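Local structure of biuret hydrolase (Pseudomonas sp., 6C62) at residues A[64-76]-A[107-120]. The protein hydrolyses 1-carboxybiuret to urea-1,3-dicarboxylate and ammonia, a step in the bacterial breakdown of the herbicide atrazine. Sequence-based numbering, arbitrary orientation.
Sequences PPLAGLPYAVKNL and LKAAGAVLLGGLNM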
loop_
_atom_site.group_PDB
_atom_site.type_symbol
_atom_site.label_atom_id
_atom_site.label_comp_id
_atom_site.label_asym_id
_atom_site.label_seq_id
_atom_site.Cartn_x
_atom_site.Cartn_y
_atom_site.Cartn_z
ATOM N N PRO A 64 -37.118 -9.027 12.323
ATOM C CA PRO A 64 -35.807 -8.400 12.441
ATOM C C PRO A 64 -35.934 -6.839 12.389
ATOM O O PRO A 64 -37.040 -6.275 12.113
ATOM C CB PRO A 64 -35.013 -9.051 11.295
ATOM C CG PRO A 64 -36.075 -9.303 10.274
ATOM C CD PRO A 64 -37.271 -9.757 11.069
ATOM N N PRO A 65 -34.868 -6.136 12.743
ATOM C CA PRO A 65 -34.977 -4.711 13.051
ATOM C C PRO A 65 -35.336 -3.794 11.902
ATOM O O PRO A 65 -35.815 -2.674 12.155
ATOM C CB PRO A 65 -33.571 -4.333 13.527
ATOM C CG PRO A 65 -32.909 -5.579 13.739
ATOM C CD PRO A 65 -33.532 -6.672 13.011
ATOM N N LEU A 66 -35.109 -4.220 10.671
ATOM C CA LEU A 66 -35.526 -3.401 9.504
ATOM C C LEU A 66 -36.697 -4.032 8.749
ATOM O O LEU A 66 -36.907 -3.747 7.564
ATOM C CB LEU A 66 -34.342 -3.202 8.547
ATOM C CG LEU A 66 -33.129 -2.442 9.158
ATOM C CD1 LEU A 66 -32.037 -2.254 8.131
ATOM C CD2 LEU A 66 -33.508 -1.102 9.703
ATOM N N ALA A 67 -37.471 -4.881 9.395
ATOM C CA ALA A 67 -38.493 -5.672 8.693
ATOM C C ALA A 67 -39.490 -4.858 7.920
ATOM O O ALA A 67 -40.247 -4.075 8.482
ATOM C CB ALA A 67 -39.241 -6.595 9.672
ATOM N N GLY A 68 -39.454 -5.015 6.607
ATOM C CA GLY A 68 -40.383 -4.382 5.689
ATOM C C GLY A 68 -39.955 -3.021 5.169
ATOM O O GLY A 68 -40.674 -2.422 4.378
ATOM N N LEU A 69 -38.798 -2.519 5.596
ATOM C CA LEU A 69 -38.352 -1.145 5.262
ATOM C C LEU A 69 -37.855 -1.109 3.816
ATOM O O LEU A 69 -36.950 -1.830 3.452
ATOM C CB LEU A 69 -37.252 -0.690 6.204
ATOM C CG LEU A 69 -36.846 0.786 6.040
ATOM C CD1 LEU A 69 -37.863 1.703 6.682
ATOM C CD2 LEU A 69 -35.516 1.088 6.631
ATOM N N PRO A 70 -38.482 -0.302 2.960
ATOM C CA PRO A 70 -37.925 -0.195 1.605
ATOM C C PRO A 70 -36.613 0.560 1.506
ATOM O O PRO A 70 -36.359 1.509 2.279
ATOM C CB PRO A 70 -38.989 0.609 0.866
ATOM C CG PRO A 70 -40.208 0.517 1.691
ATOM C CD PRO A 70 -39.728 0.458 3.090
ATOM N N TYR A 71 -35.776 0.146 0.552
ATOM C CA TYR A 71 -34.474 0.803 0.312
ATOM C C TYR A 71 -34.079 0.597 -1.141
ATOM O O TYR A 71 -34.698 -0.227 -1.870
ATOM C CB TYR A 71 -33.390 0.316 1.267
ATOM C CG TYR A 71 -32.847 -1.032 0.993
ATOM C CD1 TYR A 71 -33.602 -2.181 1.280
ATOM C CD2 TYR A 71 -31.576 -1.221 0.435
ATOM C CE1 TYR A 71 -33.095 -3.420 1.067
ATOM C CE2 TYR A 71 -31.057 -2.492 0.222
ATOM C CZ TYR A 71 -31.793 -3.588 0.544
ATOM O OH TYR A 71 -31.336 -4.904 0.278
ATOM N N ALA A 72 -33.171 1.439 -1.575
ATOM C CA ALA A 72 -32.553 1.286 -2.883
ATOM C C ALA A 72 -31.071 1.550 -2.794
ATOM O O ALA A 72 -30.582 2.145 -1.803
ATOM C CB ALA A 72 -33.226 2.185 -3.887
ATOM N N VAL A 73 -30.322 1.112 -3.816
ATOM C CA VAL A 73 -28.829 1.210 -3.741
ATOM C C VAL A 73 -28.221 1.857 -4.981
ATOM O O VAL A 73 -28.683 1.636 -6.105
ATOM C CB VAL A 73 -28.204 -0.195 -3.508
ATOM C CG1 VAL A 73 -28.797 -0.784 -2.216
ATOM C CG2 VAL A 73 -28.452 -1.134 -4.669
ATOM N N LYS A 74 -27.175 2.647 -4.780
ATOM C CA LYS A 74 -26.384 3.158 -5.884
ATOM C C LYS A 74 -25.981 2.010 -6.809
ATOM O O LYS A 74 -25.659 0.896 -6.337
ATOM C CB LYS A 74 -25.167 3.838 -5.284
ATOM C CG LYS A 74 -24.314 4.622 -6.258
ATOM C CD LYS A 74 -23.191 5.283 -5.464
ATOM C CE LYS A 74 -22.398 6.232 -6.334
ATOM N NZ LYS A 74 -21.402 6.946 -5.489
ATOM N N ASN A 75 -26.063 2.233 -8.126
ATOM C CA ASN A 75 -25.937 1.133 -9.074
ATOM C C ASN A 75 -24.511 0.629 -9.287
ATOM O O ASN A 75 -24.281 -0.164 -10.182
ATOM C CB ASN A 75 -26.718 1.419 -10.352
ATOM C CG ASN A 75 -26.068 2.436 -11.298
ATOM O OD1 ASN A 75 -24.877 2.698 -11.240
ATOM N ND2 ASN A 75 -26.890 3.036 -12.150
ATOM N N LEU A 76 -23.542 1.050 -8.454
ATOM C CA LEU A 76 -22.294 0.300 -8.303
ATOM C C LEU A 76 -22.397 -0.941 -7.327
ATOM O O LEU A 76 -21.441 -1.728 -7.232
ATOM C CB LEU A 76 -21.156 1.227 -7.919
ATOM C CG LEU A 76 -21.239 2.063 -6.636
ATOM C CD1 LEU A 76 -21.125 1.185 -5.420
ATOM C CD2 LEU A 76 -20.131 3.127 -6.574
ATOM N N LEU A 107 -28.630 -6.120 4.704
ATOM C CA LEU A 107 -29.875 -5.392 4.825
ATOM C C LEU A 107 -31.049 -6.352 4.624
ATOM O O LEU A 107 -32.034 -6.293 5.320
ATOM C CB LEU A 107 -29.963 -4.204 3.872
ATOM C CG LEU A 107 -29.041 -3.010 4.250
ATOM C CD1 LEU A 107 -29.124 -1.944 3.144
ATOM C CD2 LEU A 107 -29.341 -2.425 5.597
ATOM N N LYS A 108 -30.937 -7.218 3.626
ATOM C CA LYS A 108 -31.920 -8.262 3.373
ATOM C C LYS A 108 -32.150 -9.151 4.646
ATOM O O LYS A 108 -33.298 -9.361 5.028
ATOM C CB LYS A 108 -31.511 -9.118 2.187
ATOM C CG LYS A 108 -32.445 -10.269 1.976
ATOM C CD LYS A 108 -32.133 -11.044 0.717
ATOM C CE LYS A 108 -32.284 -12.551 0.939
ATOM N NZ LYS A 108 -33.370 -13.305 0.190
ATOM N N ALA A 109 -31.068 -9.605 5.281
ATOM C CA ALA A 109 -31.125 -10.400 6.522
ATOM C C ALA A 109 -31.801 -9.627 7.644
ATOM O O ALA A 109 -32.377 -10.237 8.511
ATOM C CB ALA A 109 -29.726 -10.872 6.991
ATOM N N ALA A 110 -31.658 -8.295 7.674
ATOM C CA ALA A 110 -32.344 -7.498 8.650
ATOM C C ALA A 110 -33.828 -7.211 8.294
ATOM O O ALA A 110 -34.500 -6.559 9.049
ATOM C CB ALA A 110 -31.593 -6.184 8.859
ATOM N N GLY A 111 -34.308 -7.706 7.155
ATOM C CA GLY A 111 -35.732 -7.651 6.785
ATOM C C GLY A 111 -36.035 -6.548 5.804
ATOM O O GLY A 111 -37.165 -6.363 5.489
ATOM N N ALA A 112 -35.021 -5.791 5.354
ATOM C CA ALA A 112 -35.272 -4.703 4.438
ATOM C C ALA A 112 -35.613 -5.228 3.041
ATOM O O ALA A 112 -35.206 -6.312 2.635
ATOM C CB ALA A 112 -34.121 -3.730 4.436
ATOM N N VAL A 113 -36.346 -4.410 2.310
ATOM C CA VAL A 113 -36.931 -4.743 1.010
ATOM C C VAL A 113 -36.358 -3.876 -0.103
ATOM O O VAL A 113 -36.556 -2.622 -0.132
ATOM C CB VAL A 113 -38.469 -4.538 1.077
ATOM C CG1 VAL A 113 -39.114 -4.733 -0.281
ATOM C CG2 VAL A 113 -39.069 -5.516 2.091
ATOM N N LEU A 114 -35.705 -4.521 -1.074
ATOM C CA LEU A 114 -34.952 -3.809 -2.082
ATOM C C LEU A 114 -35.819 -3.409 -3.265
ATOM O O LEU A 114 -36.405 -4.283 -3.922
ATOM C CB LEU A 114 -33.773 -4.671 -2.577
ATOM C CG LEU A 114 -32.963 -4.077 -3.734
ATOM C CD1 LEU A 114 -32.206 -2.900 -3.250
ATOM C CD2 LEU A 114 -31.993 -5.093 -4.248
ATOM N N LEU A 115 -35.840 -2.116 -3.568
ATOM C CA LEU A 115 -36.631 -1.578 -4.650
ATOM C C LEU A 115 -35.863 -1.326 -5.935
ATOM O O LEU A 115 -36.500 -1.250 -7.038
ATOM C CB LEU A 115 -37.316 -0.289 -4.216
ATOM C CG LEU A 115 -38.719 -0.493 -3.668
ATOM C CD1 LEU A 115 -38.909 -1.587 -2.647
ATOM C CD2 LEU A 115 -39.051 0.808 -3.008
ATOM N N GLY A 116 -34.531 -1.191 -5.845
ATOM C CA GLY A 116 -33.732 -1.230 -7.057
ATOM C C GLY A 116 -32.443 -0.434 -7.003
ATOM O O GLY A 116 -31.883 -0.217 -5.907
ATOM N N GLY A 117 -31.972 -0.076 -8.196
ATOM C CA GLY A 117 -30.640 0.531 -8.391
ATOM C C GLY A 117 -30.790 2.004 -8.763
ATOM O O GLY A 117 -31.733 2.377 -9.473
ATOM N N LEU A 118 -29.861 2.819 -8.288
ATOM C CA LEU A 118 -29.918 4.274 -8.382
ATOM C C LEU A 118 -28.811 4.897 -9.222
ATOM O O LEU A 118 -27.654 4.450 -9.226
ATOM C CB LEU A 118 -29.872 4.894 -6.968
ATOM C CG LEU A 118 -30.935 4.386 -6.026
ATOM C CD1 LEU A 118 -30.653 4.928 -4.652
ATOM C CD2 LEU A 118 -32.336 4.785 -6.467
ATOM N N ASN A 119 -29.173 6.006 -9.868
ATOM C CA ASN A 119 -28.284 6.740 -10.786
ATOM C C ASN A 119 -27.061 7.314 -10.031
ATOM O O ASN A 119 -27.142 7.626 -8.827
ATOM C CB ASN A 119 -29.073 7.869 -11.469
ATOM C CG ASN A 119 -28.418 8.422 -12.729
ATOM O OD1 ASN A 119 -27.664 7.737 -13.430
ATOM N ND2 ASN A 119 -28.738 9.725 -13.035
ATOM N N MET A 120 -25.948 7.454 -10.760
ATOM C CA MET A 120 -24.697 7.928 -10.238
ATOM C C MET A 120 -23.856 8.524 -11.346
ATOM O O MET A 120 -24.067 8.241 -12.514
ATOM C CB MET A 120 -23.946 6.803 -9.520
ATOM C CG MET A 120 -23.685 5.558 -10.399
ATOM S SD MET A 120 -22.568 4.339 -9.667
ATOM C CE MET A 120 -20.936 5.040 -9.854
HETATM O O HOH W 1 -33.435 -6.855 0.505
HETATM O O HOH W 2 -26.368 5.457 -13.837
#
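Tyr71 lays its ring into a hollow walled by Leu107, Ala112 and Leu114, inside a beta-alpha-beta unit of the amidase fold: strand 70-74, helix 102-109 and strand 113-118, the two strands parallel neighbours in the central sheet. With CG between the backbone N and the carbonyl carbon (chi1 75°), the ring leans across the neighbouring strand. Leu114 CD1 sits over one face of the Tyr71 ring, 4.0 Å from its centroid in a CH-pi contact, while Leu107 CD1 reaches Tyr71 CE2 at 3.5 Å and Ala112 CB fills in obliquely beside CE1. Beyond the ring, OH is tied to Ala112 O through a water at the ring's edge. Cutting Tyr71 back to an alanine is likely to open a gap between Leu107 and Leu114 and rob that water of its phenolic partner.

Where the helix ends, Gly111 closes a Schellman motif and nestles against Ala67 and Pro64; any CB here would strike Ala67 CA. Leu66 plugs the adjoining dip, its CD1 3.7 Å from Leu107 CD2 and against Ala110 CB. On the opposite side of the sheet from Tyr71, the Pro70 ring rests on Leu115.

At the other end, Ala72 CB fits against the Leu118 side chain, and Met120 packs across extended Lys74, whose NZ bonds Ser150, Ser151 and Ser169; Lys74 and Ser150 are probably charge-relay residues. Asn75, gripped through OD1 by Gly87 N and through ND2 by Thr39, also binds a water that donates to Asn119 OD1. The strand pairing finishes with Asn75 N meeting a lone pair of Leu118 O at 2.9 Å.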